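Crov588 (PDB 6NYR) is of unknown function but, in a giant virus, forms a circular leucine-rich-repeat solenoid, perhaps a scaffold for binding partner molecules. Local coordinates at residues L212-Y217 with L234-N239; L253-F258 with L275-F280; N269-S274 with N291-S296; H299-N304 with H321-D326. One frame throughout, in Å; residues are numbered along the deposited sequence.

Contacts 1, 2 and 4 join consecutive strands of the parallel ladder lining the inner circumference of the solenoid, whereas contact 3 joins loops on its outer side, its centre about 35 Å from that of the chain. Contact 2 meets contact 1 at strands 233-235 and 255-257, and contact 4 at strands 277-279 and 299-301. All four are partly buried, with exposed residues in contacts 1, 2 and 3. The ladder contacts share backbone hydrogen bonds, buried aliphatic side chains and a file of phenylalanines. On their polar faces contacts 1 and 2 set threonine beside glutamate, while contacts 2 and 4 stack aromatic rings. Contact 3 relies on proline, leucine and a serine hydroxyl, and adjoins contact 2.

Contact 1: L212-Y217 with L234-N239; sequences LTFGWY and LEFGRN
The carbonyl oxygen of Glu235 has two partners: one strong hydrogen bond from Phe214 N, 2.8 Å away and nearly along the C=O axis (N-H...O 171°), and a weaker CA-H...O contact from Thr213. One step earlier Leu212 O receives Glu235 N in the same straight manner, so the parallel pairing is tight. Beyond the strands the pairing resumes at the turn, where Asn239 N bonds to Trp216 O at 2.9 Å. Gly237, lacking a side chain, sets its CA 3.3 Å from Gly215 O, and a water bridges that oxygen to Gly237 N, weakly on the amide side. The rings of Phe214 and Phe236 run alongside each other, planes 7° apart, meeting rim to rim at Phe214 CD2 and Phe236 CD1 (3.6 Å). On the exposed end the extended Arg238 chain lies along Trp216: its CD is over the six-membered ring, 3.4 Å from the centroid, a CH-pi contact. Its NH1 turns back to Asn239 OD1 (2.8 Å), which probably helps keep the guanidinium nearly parallel to the indole. Strand 189-191 continues the ladder beyond Leu212 and Thr213, strand 255-257 beyond Leu234 and Glu235, whose OE1 is bonded to Tyr233 OH.

Contact 2: L253-F258 with L275-F280; sequences LTYLEF and LTHITF
Tyr255 and His277 extend side by side from neighbouring strands, their rings in an offset stack with centroids 4.1 Å apart and planes 7° from parallel. Both have CG anti to the carbonyl carbon (chi1 -75° and -66°), which sends the two rings off in the same direction. The offset puts Tyr255 CZ over the centre of the imidazole and the hydroxyl OH 3.4 Å from His277 CE1, while His277 CB sits over the face of the phenol ring as a CH-pi donor. In the plane of the imidazole, Thr276 OG1 shares a hydrogen bond with His277 ND1 (3.0 Å), which should restrain its rotation. At the edge of the imidazole Thr254 O takes two amides: His277 N nearly along the C=O axis, and Thr276 N at 2.9 Å on a lone pair. On the buried side Leu275 tucks its CD2 branch between Leu253 and Leu256, 3.7 Å from Leu253 CG and as close to Leu256 CB. Phe258 and Phe280 are also near parallel but slid apart, meeting along their rims, closest at Phe258 CD2 and Phe280 CD1. At the far end Thr279 OG1 holds a water (2.7 Å) that reaches Leu256 O weakly. Short parallel strands whose polar and aromatic residues face the concave surface and whose aliphatic ones face the core are typical of the inner side of a leucine-rich-repeat solenoid.

Contact 3: N269-S274 with N291-S296; sequences NVLPNS and NVLPNS
The tight part of this contact lies where the second loop presses its proline and serine against the first. Pro294 points its ring at residues 271-273: CB comes within 3.1 Å of Pro272 O, and CD rests 3.7 Å from Leu271 CB. Leu271, with CG anti to the carbonyl carbon, sends CD1 across toward Val292 O and Leu293 CD2, the latter 4.0 Å away, while beneath these apolar groups Ile278 of strand 277-279 touches both Leu271 and Pro294. At the other end Ser296 OG donates to Asn273 O in the carbonyl plane, at a very short 2.4 Å; its first torsion of -55° sets the hydroxyl beside its own backbone N. The amide of Ser296 reaches the same oxygen only weakly.

The solvent side is more loosely bonded. Asn273 and Asn295 are exposed, and their amide groups stack with planes 23° apart although the chains cross at about a right angle. A weak bond runs from Asn295 N to Asn273 OD1, at 3.4 Å. Neighbouring turns carry related serine bonds: Ser274 OG is tied to Leu253 O, and Ser318 OG to Asn295 O. With no strand pairing at this level, the chemistry implies that successive loops are held by proline and leucine packing inside, and by serine hydroxyls on backbone carbonyls toward the surface.

Contact 4: H299-N304 with H321-D326; sequences HLTFGN and HLTFGD
His299 overlaps the imidazole of His321 with its NE2, which hangs 3.2 Å above the plane toward the rim, close to ND1. The two rings form an offset stack, centroids 4.2 Å apart and planes 8° from parallel; His299 NE2 lies over His321 ND1, without the angle for a hydrogen bond. Matching first torsions, CG anti to the carbonyl carbon in both, keep the rings in step, and each ND1 has a hydrogen-bond partner just beyond the segments, which should fix how the rings are turned. The backbone joins the strands by Leu300 N to His321 O, the donor standing above the carbonyl plane, by Thr323 N to Leu300 O nearly along the axis, and by Phe302 N to Thr323 O at 2.9 Å. A water ties Leu300 O to Thr323 OG1, 2.7 Å from that hydroxyl.

This is one step of the parallel ladder of a leucine-rich-repeat solenoid, and the histidine file continues through His277 and His343 on the next strands. On the buried face Leu322 CD1 wedges against Leu300 CD2 (4.0 Å) and Phe302 CE2, both leucines having CG anti to the backbone N. Phe302 and Phe324 lie near parallel but scarcely overlap. At the turn, Asn304 and Asp326 stack amide on carboxylate with planes 1° apart. Asn304 OD1 accepts Asp326 N on a lone pair at 3.2 Å, yet it also lies only 2.9 Å from Asp326 OD2, another acceptor. That crowding, with Asp348 also close to Asp326 OD1, would probably raise the acid's pKa.

Contact 1: L212-Y217 with L234-N239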
loop_
_atom_site.group_PDB
_atom_site.type_symbol
_atom_site.label_atom_id
_atom_site.label_comp_id
_atom_site.label_asym_id
_atom_site.label_seq_id
_atom_site.Cartn_x
_atom_site.Cartn_y
_atom_site.Cartn_z
ATOM N N LEU A 212 17.879 15.778 11.329
ATOM C CA LEU A 212 17.705 17.150 10.865
ATOM C C LEU A 212 17.144 17.114 9.453
ATOM O O LEU A 212 17.765 16.545 8.548
ATOM C CB LEU A 212 19.026 17.923 10.898
ATOM C CG LEU A 212 18.983 19.357 10.369
ATOM C CD1 LEU A 212 17.983 20.198 11.149
ATOM C CD2 LEU A 212 20.369 19.997 10.411
ATOM N N THR A 213 15.978 17.728 9.268
ATOM C CA THR A 213 15.298 17.778 7.984
ATOM C C THR A 213 15.041 19.229 7.609
ATOM O O THR A 213 14.453 19.977 8.397
ATOM C CB THR A 213 13.961 17.020 8.033
ATOM O OG1 THR A 213 14.193 15.654 8.388
ATOM C CG2 THR A 213 13.251 17.082 6.687
ATOM N N PHE A 214 15.490 19.625 6.418
ATOM C CA PHE A 214 15.178 20.937 5.870
ATOM C C PHE A 214 14.030 20.829 4.874
ATOM O O PHE A 214 13.671 19.744 4.405
ATOM C CB PHE A 214 16.398 21.581 5.188
ATOM C CG PHE A 214 17.496 21.937 6.134
ATOM C CD1 PHE A 214 17.366 23.017 6.990
ATOM C CD2 PHE A 214 18.664 21.197 6.166
ATOM C CE1 PHE A 214 18.373 23.346 7.874
ATOM C CE2 PHE A 214 19.682 21.521 7.044
ATOM C CZ PHE A 214 19.536 22.597 7.900
ATOM N N GLY A 215 13.476 21.987 4.531
ATOM C CA GLY A 215 12.356 22.059 3.621
ATOM C C GLY A 215 12.645 22.784 2.323
ATOM O O GLY A 215 13.792 23.120 2.013
ATOM N N TRP A 216 11.571 23.073 1.586
ATOM C CA TRP A 216 11.646 23.553 0.212
ATOM C C TRP A 216 12.687 24.640 -0.004
ATOM O O TRP A 216 13.567 24.501 -0.860
ATOM C CB TRP A 216 10.250 24.051 -0.179
ATOM C CG TRP A 216 10.013 24.385 -1.614
ATOM C CD1 TRP A 216 10.428 25.500 -2.282
ATOM C CD2 TRP A 216 9.257 23.614 -2.551
ATOM N NE1 TRP A 216 9.993 25.460 -3.582
ATOM C CE2 TRP A 216 9.270 24.313 -3.773
ATOM C CE3 TRP A 216 8.575 22.395 -2.477
ATOM C CZ2 TRP A 216 8.631 23.830 -4.914
ATOM C CZ3 TRP A 216 7.943 21.917 -3.611
ATOM C CH2 TRP A 216 7.974 22.633 -4.811
ATOM N N TYR A 217 12.602 25.733 0.750
ATOM C CA TYR A 217 13.363 26.927 0.402
ATOM C C TYR A 217 14.711 27.040 1.107
ATOM O O TYR A 217 15.468 27.968 0.797
ATOM C CB TYR A 217 12.540 28.197 0.695
ATOM C CG TYR A 217 11.433 28.450 -0.310
ATOM C CD1 TYR A 217 11.699 29.063 -1.530
ATOM C CD2 TYR A 217 10.123 28.076 -0.040
ATOM C CE1 TYR A 217 10.697 29.285 -2.452
ATOM C CE2 TYR A 217 9.112 28.302 -0.957
ATOM C CZ TYR A 217 9.403 28.906 -2.160
ATOM O OH TYR A 217 8.397 29.129 -3.073
ATOM N N LEU A 234 20.365 13.309 8.008
ATOM C CA LEU A 234 20.345 14.655 7.438
ATOM C C LEU A 234 19.633 14.613 6.095
ATOM O O LEU A 234 20.081 13.919 5.177
ATOM C CB LEU A 234 21.768 15.206 7.281
ATOM C CG LEU A 234 21.935 16.603 6.689
ATOM C CD1 LEU A 234 21.212 17.636 7.533
ATOM C CD2 LEU A 234 23.411 16.953 6.563
ATOM N N GLU A 235 18.535 15.361 5.981
ATOM C CA GLU A 235 17.749 15.428 4.753
ATOM C C GLU A 235 17.580 16.882 4.340
ATOM O O GLU A 235 16.976 17.670 5.077
ATOM C CB GLU A 235 16.377 14.772 4.938
ATOM C CG GLU A 235 15.441 14.967 3.749
ATOM C CD GLU A 235 14.072 14.346 3.965
ATOM O OE1 GLU A 235 13.933 13.519 4.887
ATOM O OE2 GLU A 235 13.140 14.682 3.204
ATOM N N PHE A 236 18.097 17.230 3.163
ATOM C CA PHE A 236 17.932 18.573 2.634
ATOM C C PHE A 236 16.631 18.693 1.842
ATOM O O PHE A 236 16.007 17.702 1.459
ATOM C CB PHE A 236 19.108 18.978 1.735
ATOM C CG PHE A 236 20.389 19.183 2.477
ATOM C CD1 PHE A 236 20.560 20.285 3.289
ATOM C CD2 PHE A 236 21.429 18.276 2.356
ATOM C CE1 PHE A 236 21.736 20.473 3.983
ATOM C CE2 PHE A 236 22.609 18.461 3.042
ATOM C CZ PHE A 236 22.762 19.561 3.856
ATOM N N GLY A 237 16.238 19.939 1.577
ATOM C CA GLY A 237 15.025 20.231 0.850
ATOM C C GLY A 237 15.274 20.532 -0.618
ATOM O O GLY A 237 16.386 20.410 -1.136
ATOM N N ARG A 238 14.197 20.938 -1.293
ATOM C CA ARG A 238 14.234 21.098 -2.741
ATOM C C ARG A 238 15.387 21.995 -3.175
ATOM O O ARG A 238 16.170 21.637 -4.062
ATOM C CB ARG A 238 12.898 21.658 -3.231
ATOM C CG ARG A 238 12.754 21.700 -4.743
ATOM C CD ARG A 238 11.577 22.568 -5.162
ATOM N NE ARG A 238 11.451 22.665 -6.615
ATOM C CZ ARG A 238 12.001 23.607 -7.375
ATOM N NH1 ARG A 238 12.736 24.567 -6.840
ATOM N NH2 ARG A 238 11.808 23.584 -8.683
ATOM N N ASN A 239 15.499 23.175 -2.567
ATOM C CA ASN A 239 16.338 24.237 -3.099
ATOM C C ASN A 239 17.766 24.246 -2.569
ATOM O O ASN A 239 18.581 25.032 -3.065
ATOM C CB ASN A 239 15.704 25.600 -2.797
ATOM C CG ASN A 239 14.473 25.873 -3.634
ATOM O OD1 ASN A 239 14.068 25.051 -4.455
ATOM N ND2 ASN A 239 13.853 27.028 -3.411
HETATM O O HOH W 1 16.412 23.088 1.250
HETATM O O HOH W 2 15.311 29.469 -1.707
#

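Contact 2: L253-F258 with L275-F280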
loop_
_atom_site.group_PDB
_atom_site.type_symbol
_atom_site.label_atom_id
_atom_site.label_comp_id
_atom_site.label_asym_id
_atom_site.label_seq_id
_atom_site.Cartn_x
_atom_site.Cartn_y
_atom_site.Cartn_z
ATOM N N LEU A 253 27.259 10.590 10.935
ATOM C CA LEU A 253 26.141 10.556 9.998
ATOM C C LEU A 253 26.030 9.196 9.316
ATOM O O LEU A 253 27.017 8.663 8.801
ATOM C CB LEU A 253 26.321 11.658 8.956
ATOM C CG LEU A 253 25.094 12.199 8.228
ATOM C CD1 LEU A 253 24.095 12.819 9.168
ATOM C CD2 LEU A 253 25.560 13.219 7.175
ATOM N N THR A 254 24.816 8.642 9.305
ATOM C CA THR A 254 24.547 7.384 8.622
ATOM C C THR A 254 23.616 7.513 7.424
ATOM O O THR A 254 23.728 6.714 6.494
ATOM C CB THR A 254 23.937 6.367 9.598
ATOM O OG1 THR A 254 22.714 6.885 10.138
ATOM C CG2 THR A 254 24.907 6.069 10.734
ATOM N N TYR A 255 22.694 8.474 7.431
ATOM C CA TYR A 255 21.770 8.696 6.324
ATOM C C TYR A 255 21.924 10.125 5.814
ATOM O O TYR A 255 21.833 11.079 6.596
ATOM C CB TYR A 255 20.313 8.463 6.754
ATOM C CG TYR A 255 19.913 7.012 6.918
ATOM C CD1 TYR A 255 20.561 6.193 7.832
ATOM C CD2 TYR A 255 18.868 6.468 6.177
ATOM C CE1 TYR A 255 20.196 4.870 7.991
ATOM C CE2 TYR A 255 18.495 5.145 6.332
ATOM C CZ TYR A 255 19.163 4.350 7.241
ATOM O OH TYR A 255 18.793 3.033 7.396
ATOM N N LEU A 256 22.132 10.272 4.505
ATOM C CA LEU A 256 22.262 11.579 3.866
ATOM C C LEU A 256 21.371 11.615 2.634
ATOM O O LEU A 256 21.517 10.778 1.737
ATOM C CB LEU A 256 23.715 11.862 3.472
ATOM C CG LEU A 256 23.978 13.138 2.671
ATOM C CD1 LEU A 256 23.768 14.377 3.539
ATOM C CD2 LEU A 256 25.374 13.147 2.058
ATOM N N GLU A 257 20.447 12.570 2.590
ATOM C CA GLU A 257 19.570 12.729 1.438
ATOM C C GLU A 257 19.617 14.170 0.952
ATOM O O GLU A 257 19.385 15.102 1.731
ATOM C CB GLU A 257 18.122 12.345 1.769
ATOM C CG GLU A 257 17.144 12.601 0.629
ATOM C CD GLU A 257 15.789 11.953 0.857
ATOM O OE1 GLU A 257 15.606 11.307 1.910
ATOM O OE2 GLU A 257 14.916 12.069 -0.027
ATOM N N PHE A 258 19.916 14.349 -0.331
ATOM C CA PHE A 258 19.834 15.654 -0.963
ATOM C C PHE A 258 18.470 15.830 -1.622
ATOM O O PHE A 258 17.791 14.860 -1.969
ATOM C CB PHE A 258 20.931 15.826 -2.013
ATOM C CG PHE A 258 22.317 15.848 -1.444
ATOM C CD1 PHE A 258 22.813 16.986 -0.832
ATOM C CD2 PHE A 258 23.129 14.733 -1.536
ATOM C CE1 PHE A 258 24.091 17.006 -0.311
ATOM C CE2 PHE A 258 24.410 14.745 -1.017
ATOM C CZ PHE A 258 24.892 15.885 -0.403
ATOM N N LEU A 275 28.761 7.045 6.773
ATOM C CA LEU A 275 27.525 7.019 6.002
ATOM C C LEU A 275 27.267 5.635 5.419
ATOM O O LEU A 275 28.139 5.040 4.778
ATOM C CB LEU A 275 27.583 8.054 4.877
ATOM C CG LEU A 275 27.267 9.506 5.234
ATOM C CD1 LEU A 275 27.630 10.421 4.061
ATOM C CD2 LEU A 275 25.804 9.681 5.613
ATOM N N THR A 276 26.054 5.131 5.636
ATOM C CA THR A 276 25.602 3.890 5.021
ATOM C C THR A 276 24.620 4.115 3.880
ATOM O O THR A 276 24.605 3.327 2.928
ATOM C CB THR A 276 24.947 2.984 6.072
ATOM O OG1 THR A 276 23.947 3.721 6.789
ATOM C CG2 THR A 276 25.992 2.456 7.047
ATOM N N HIS A 277 23.803 5.165 3.953
ATOM C CA HIS A 277 22.795 5.453 2.942
ATOM C C HIS A 277 23.000 6.848 2.371
ATOM O O HIS A 277 23.045 7.832 3.119
ATOM C CB HIS A 277 21.380 5.344 3.521
ATOM C CG HIS A 277 20.999 3.962 3.946
ATOM N ND1 HIS A 277 21.675 3.267 4.928
ATOM C CD2 HIS A 277 20.013 3.140 3.516
ATOM C CE1 HIS A 277 21.120 2.080 5.087
ATOM N NE2 HIS A 277 20.110 1.977 4.243
ATOM N N ILE A 278 23.119 6.932 1.048
ATOM C CA ILE A 278 23.175 8.204 0.336
ATOM C C ILE A 278 22.105 8.207 -0.744
ATOM O O ILE A 278 22.026 7.276 -1.553
ATOM C CB ILE A 278 24.561 8.459 -0.290
ATOM C CG1 ILE A 278 25.603 8.665 0.812
ATOM C CG2 ILE A 278 24.522 9.661 -1.225
ATOM C CD1 ILE A 278 27.022 8.770 0.311
ATOM N N THR A 279 21.291 9.256 -0.764
ATOM C CA THR A 279 20.320 9.487 -1.823
ATOM C C THR A 279 20.577 10.861 -2.422
ATOM O O THR A 279 20.715 11.846 -1.687
ATOM C CB THR A 279 18.886 9.399 -1.299
ATOM O OG1 THR A 279 18.632 8.069 -0.825
ATOM C CG2 THR A 279 17.887 9.743 -2.402
ATOM N N PHE A 280 20.670 10.922 -3.744
ATOM C CA PHE A 280 20.800 12.184 -4.457
ATOM C C PHE A 280 19.432 12.625 -4.967
ATOM O O PHE A 280 18.518 11.816 -5.152
ATOM C CB PHE A 280 21.782 12.071 -5.631
ATOM C CG PHE A 280 23.222 12.020 -5.214
ATOM C CD1 PHE A 280 23.873 13.163 -4.779
ATOM C CD2 PHE A 280 23.929 10.833 -5.267
ATOM C CE1 PHE A 280 25.198 13.121 -4.396
ATOM C CE2 PHE A 280 25.261 10.783 -4.887
ATOM C CZ PHE A 280 25.895 11.929 -4.451
HETATM O O HOH W 3 19.631 7.991 1.729
#

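Contact 3: N269-S274 with N291-S296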
loop_
_atom_site.group_PDB
_atom_site.type_symbol
_atom_site.label_atom_id
_atom_site.label_comp_id
_atom_site.label_asym_id
_atom_site.label_seq_id
_atom_site.Cartn_x
_atom_site.Cartn_y
_atom_site.Cartn_z
ATOM N N ASN A 269 37.210 13.701 1.658
ATOM C CA ASN A 269 37.101 14.068 3.069
ATOM C C ASN A 269 35.893 14.960 3.337
ATOM O O ASN A 269 35.881 15.734 4.298
ATOM C CB ASN A 269 38.375 14.757 3.572
ATOM C CG ASN A 269 39.548 13.807 3.691
ATOM O OD1 ASN A 269 39.675 13.088 4.682
ATOM N ND2 ASN A 269 40.415 13.805 2.686
ATOM N N VAL A 270 34.866 14.860 2.501
ATOM C CA VAL A 270 33.610 15.571 2.722
ATOM C C VAL A 270 32.518 14.637 3.226
ATOM O O VAL A 270 31.803 14.961 4.173
ATOM C CB VAL A 270 33.174 16.293 1.427
ATOM C CG1 VAL A 270 31.822 16.965 1.617
ATOM C CG2 VAL A 270 34.222 17.305 0.997
ATOM N N LEU A 271 32.384 13.479 2.613
ATOM C CA LEU A 271 31.415 12.479 3.034
ATOM C C LEU A 271 32.006 11.638 4.157
ATOM O O LEU A 271 32.959 10.888 3.936
ATOM C CB LEU A 271 31.002 11.589 1.850
ATOM C CG LEU A 271 30.317 12.310 0.695
ATOM C CD1 LEU A 271 30.063 11.351 -0.456
ATOM C CD2 LEU A 271 29.024 12.953 1.159
ATOM N N PRO A 272 31.476 11.733 5.376
ATOM C CA PRO A 272 32.069 10.964 6.483
ATOM C C PRO A 272 31.966 9.469 6.231
ATOM O O PRO A 272 30.979 8.985 5.677
ATOM C CB PRO A 272 31.244 11.385 7.705
ATOM C CG PRO A 272 29.932 11.835 7.141
ATOM C CD PRO A 272 30.247 12.445 5.791
ATOM N N ASN A 273 33.003 8.737 6.644
ATOM C CA ASN A 273 33.059 7.302 6.397
ATOM C C ASN A 273 31.954 6.530 7.103
ATOM O O ASN A 273 31.763 5.345 6.803
ATOM C CB ASN A 273 34.425 6.764 6.832
ATOM C CG ASN A 273 35.517 7.076 5.833
ATOM O OD1 ASN A 273 35.290 7.035 4.623
ATOM N ND2 ASN A 273 36.709 7.390 6.330
ATOM N N SER A 274 31.221 7.166 8.020
ATOM C CA SER A 274 30.140 6.492 8.726
ATOM C C SER A 274 28.889 6.311 7.874
ATOM O O SER A 274 28.032 5.491 8.226
ATOM C CB SER A 274 29.778 7.286 9.985
ATOM O OG SER A 274 29.685 8.676 9.693
ATOM N N ASN A 291 38.401 8.581 -4.175
ATOM C CA ASN A 291 38.271 8.354 -2.740
ATOM C C ASN A 291 37.295 9.340 -2.114
ATOM O O ASN A 291 37.586 9.954 -1.081
ATOM C CB ASN A 291 39.645 8.438 -2.070
ATOM C CG ASN A 291 40.571 7.308 -2.496
ATOM O OD1 ASN A 291 41.445 7.489 -3.347
ATOM N ND2 ASN A 291 40.379 6.133 -1.908
ATOM N N VAL A 292 36.126 9.470 -2.730
ATOM C CA VAL A 292 35.110 10.426 -2.307
ATOM C C VAL A 292 34.004 9.749 -1.512
ATOM O O VAL A 292 33.574 10.259 -0.478
ATOM C CB VAL A 292 34.539 11.164 -3.541
ATOM C CG1 VAL A 292 33.498 12.186 -3.124
ATOM C CG2 VAL A 292 35.666 11.813 -4.339
ATOM N N LEU A 293 33.519 8.610 -1.992
ATOM C CA LEU A 293 32.413 7.934 -1.336
ATOM C C LEU A 293 32.890 7.268 -0.050
ATOM O O LEU A 293 33.995 6.715 -0.007
ATOM C CB LEU A 293 31.806 6.892 -2.268
ATOM C CG LEU A 293 31.107 7.415 -3.527
ATOM C CD1 LEU A 293 30.636 6.263 -4.393
ATOM C CD2 LEU A 293 29.957 8.323 -3.137
ATOM N N PRO A 294 32.085 7.301 1.011
ATOM C CA PRO A 294 32.511 6.680 2.271
ATOM C C PRO A 294 32.680 5.176 2.114
ATOM O O PRO A 294 32.094 4.542 1.234
ATOM C CB PRO A 294 31.384 7.021 3.257
ATOM C CG PRO A 294 30.240 7.506 2.437
ATOM C CD PRO A 294 30.750 7.928 1.092
ATOM N N ASN A 295 33.500 4.606 2.994
ATOM C CA ASN A 295 33.825 3.187 2.942
ATOM C C ASN A 295 32.809 2.314 3.666
ATOM O O ASN A 295 32.902 1.084 3.581
ATOM C CB ASN A 295 35.226 2.967 3.523
ATOM C CG ASN A 295 35.375 3.530 4.925
ATOM O OD1 ASN A 295 34.392 3.690 5.651
ATOM N ND2 ASN A 295 36.607 3.853 5.303
ATOM N N SER A 296 31.846 2.911 4.363
ATOM C CA SER A 296 30.758 2.163 4.975
ATOM C C SER A 296 29.522 2.070 4.087
ATOM O O SER A 296 28.603 1.308 4.410
ATOM C CB SER A 296 30.354 2.812 6.308
ATOM O OG SER A 296 31.468 2.946 7.168
#

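Contact 4: H299-N304 with H321-D326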
loop_
_atom_site.group_PDB
_atom_site.type_symbol
_atom_site.label_atom_id
_atom_site.label_comp_id
_atom_site.label_asym_id
_atom_site.label_seq_id
_atom_site.Cartn_x
_atom_site.Cartn_y
_atom_site.Cartn_z
ATOM N N HIS A 299 24.049 1.628 0.666
ATOM C CA HIS A 299 22.932 1.982 -0.198
ATOM C C HIS A 299 23.226 3.300 -0.893
ATOM O O HIS A 299 23.580 4.290 -0.243
ATOM C CB HIS A 299 21.634 2.056 0.611
ATOM C CG HIS A 299 21.166 0.725 1.108
ATOM N ND1 HIS A 299 21.836 0.016 2.082
ATOM C CD2 HIS A 299 20.104 -0.035 0.750
ATOM C CE1 HIS A 299 21.200 -1.120 2.311
ATOM N NE2 HIS A 299 20.145 -1.175 1.517
ATOM N N LEU A 300 23.098 3.295 -2.220
ATOM C CA LEU A 300 23.384 4.466 -3.038
ATOM C C LEU A 300 22.291 4.632 -4.079
ATOM O O LEU A 300 22.074 3.737 -4.903
ATOM C CB LEU A 300 24.749 4.335 -3.717
ATOM C CG LEU A 300 25.145 5.505 -4.621
ATOM C CD1 LEU A 300 25.105 6.811 -3.856
ATOM C CD2 LEU A 300 26.529 5.256 -5.215
ATOM N N THR A 301 21.617 5.778 -4.045
ATOM C CA THR A 301 20.543 6.097 -4.979
ATOM C C THR A 301 20.892 7.395 -5.696
ATOM O O THR A 301 21.085 8.431 -5.049
ATOM C CB THR A 301 19.203 6.241 -4.249
ATOM O OG1 THR A 301 18.854 5.000 -3.624
ATOM C CG2 THR A 301 18.095 6.657 -5.213
ATOM N N PHE A 302 20.987 7.334 -7.024
ATOM C CA PHE A 302 21.192 8.525 -7.830
ATOM C C PHE A 302 19.843 9.111 -8.251
ATOM O O PHE A 302 18.828 8.417 -8.336
ATOM C CB PHE A 302 22.029 8.222 -9.080
ATOM C CG PHE A 302 23.478 7.979 -8.796
ATOM C CD1 PHE A 302 24.318 9.028 -8.464
ATOM C CD2 PHE A 302 24.006 6.699 -8.868
ATOM C CE1 PHE A 302 25.657 8.804 -8.200
ATOM C CE2 PHE A 302 25.345 6.472 -8.603
ATOM C CZ PHE A 302 26.168 7.529 -8.271
ATOM N N GLY A 303 19.856 10.417 -8.546
ATOM C CA GLY A 303 18.689 11.103 -9.056
ATOM C C GLY A 303 18.569 10.993 -10.569
ATOM O O GLY A 303 19.451 10.489 -11.258
ATOM N N ASN A 304 17.463 11.533 -11.089
ATOM C CA ASN A 304 17.097 11.269 -12.477
ATOM C C ASN A 304 18.094 11.869 -13.461
ATOM O O ASN A 304 18.244 11.345 -14.569
ATOM C CB ASN A 304 15.683 11.785 -12.753
ATOM C CG ASN A 304 14.613 10.882 -12.160
ATOM O OD1 ASN A 304 14.746 9.655 -12.172
ATOM N ND2 ASN A 304 13.544 11.483 -11.647
ATOM N N HIS A 321 23.633 -2.050 -2.460
ATOM C CA HIS A 321 22.469 -1.614 -3.221
ATOM C C HIS A 321 22.837 -0.384 -4.036
ATOM O O HIS A 321 23.323 0.609 -3.483
ATOM C CB HIS A 321 21.294 -1.315 -2.287
ATOM C CG HIS A 321 20.707 -2.538 -1.655
ATOM N ND1 HIS A 321 21.337 -3.223 -0.638
ATOM C CD2 HIS A 321 19.567 -3.219 -1.918
ATOM C CE1 HIS A 321 20.602 -4.264 -0.291
ATOM N NE2 HIS A 321 19.523 -4.285 -1.052
ATOM N N LEU A 322 22.633 -0.466 -5.349
ATOM C CA LEU A 322 22.883 0.643 -6.261
ATOM C C LEU A 322 21.666 0.845 -7.150
ATOM O O LEU A 322 21.181 -0.107 -7.770
ATOM C CB LEU A 322 24.124 0.386 -7.114
ATOM C CG LEU A 322 24.384 1.383 -8.244
ATOM C CD1 LEU A 322 24.582 2.781 -7.704
ATOM C CD2 LEU A 322 25.601 0.937 -9.056
ATOM N N THR A 323 21.174 2.080 -7.208
ATOM C CA THR A 323 19.993 2.414 -7.995
ATOM C C THR A 323 20.277 3.655 -8.828
ATOM O O THR A 323 20.613 4.711 -8.281
ATOM C CB THR A 323 18.773 2.653 -7.098
ATOM O OG1 THR A 323 18.532 1.489 -6.298
ATOM C CG2 THR A 323 17.546 2.966 -7.943
ATOM N N PHE A 324 20.128 3.529 -10.143
ATOM C CA PHE A 324 20.346 4.632 -11.067
ATOM C C PHE A 324 19.024 5.320 -11.377
ATOM O O PHE A 324 17.942 4.735 -11.268
ATOM C CB PHE A 324 20.999 4.139 -12.362
ATOM C CG PHE A 324 22.456 3.810 -12.221
ATOM C CD1 PHE A 324 23.396 4.816 -12.051
ATOM C CD2 PHE A 324 22.891 2.494 -12.257
ATOM C CE1 PHE A 324 24.739 4.515 -11.923
ATOM C CE2 PHE A 324 24.236 2.189 -12.126
ATOM C CZ PHE A 324 25.158 3.201 -11.961
ATOM N N GLY A 325 19.130 6.583 -11.782
ATOM C CA GLY A 325 17.982 7.366 -12.173
ATOM C C GLY A 325 17.727 7.294 -13.663
ATOM O O GLY A 325 18.313 6.492 -14.393
ATOM N N ASP A 326 16.825 8.169 -14.113
ATOM C CA ASP A 326 16.348 8.129 -15.490
ATOM C C ASP A 326 17.486 8.271 -16.495
ATOM O O ASP A 326 17.526 7.562 -17.508
ATOM C CB ASP A 326 15.319 9.240 -15.707
ATOM C CG ASP A 326 13.999 8.958 -15.027
ATOM O OD1 ASP A 326 13.666 7.769 -14.828
ATOM O OD2 ASP A 326 13.289 9.934 -14.698
HETATM O O HOH W 4 19.978 1.592 -4.048
#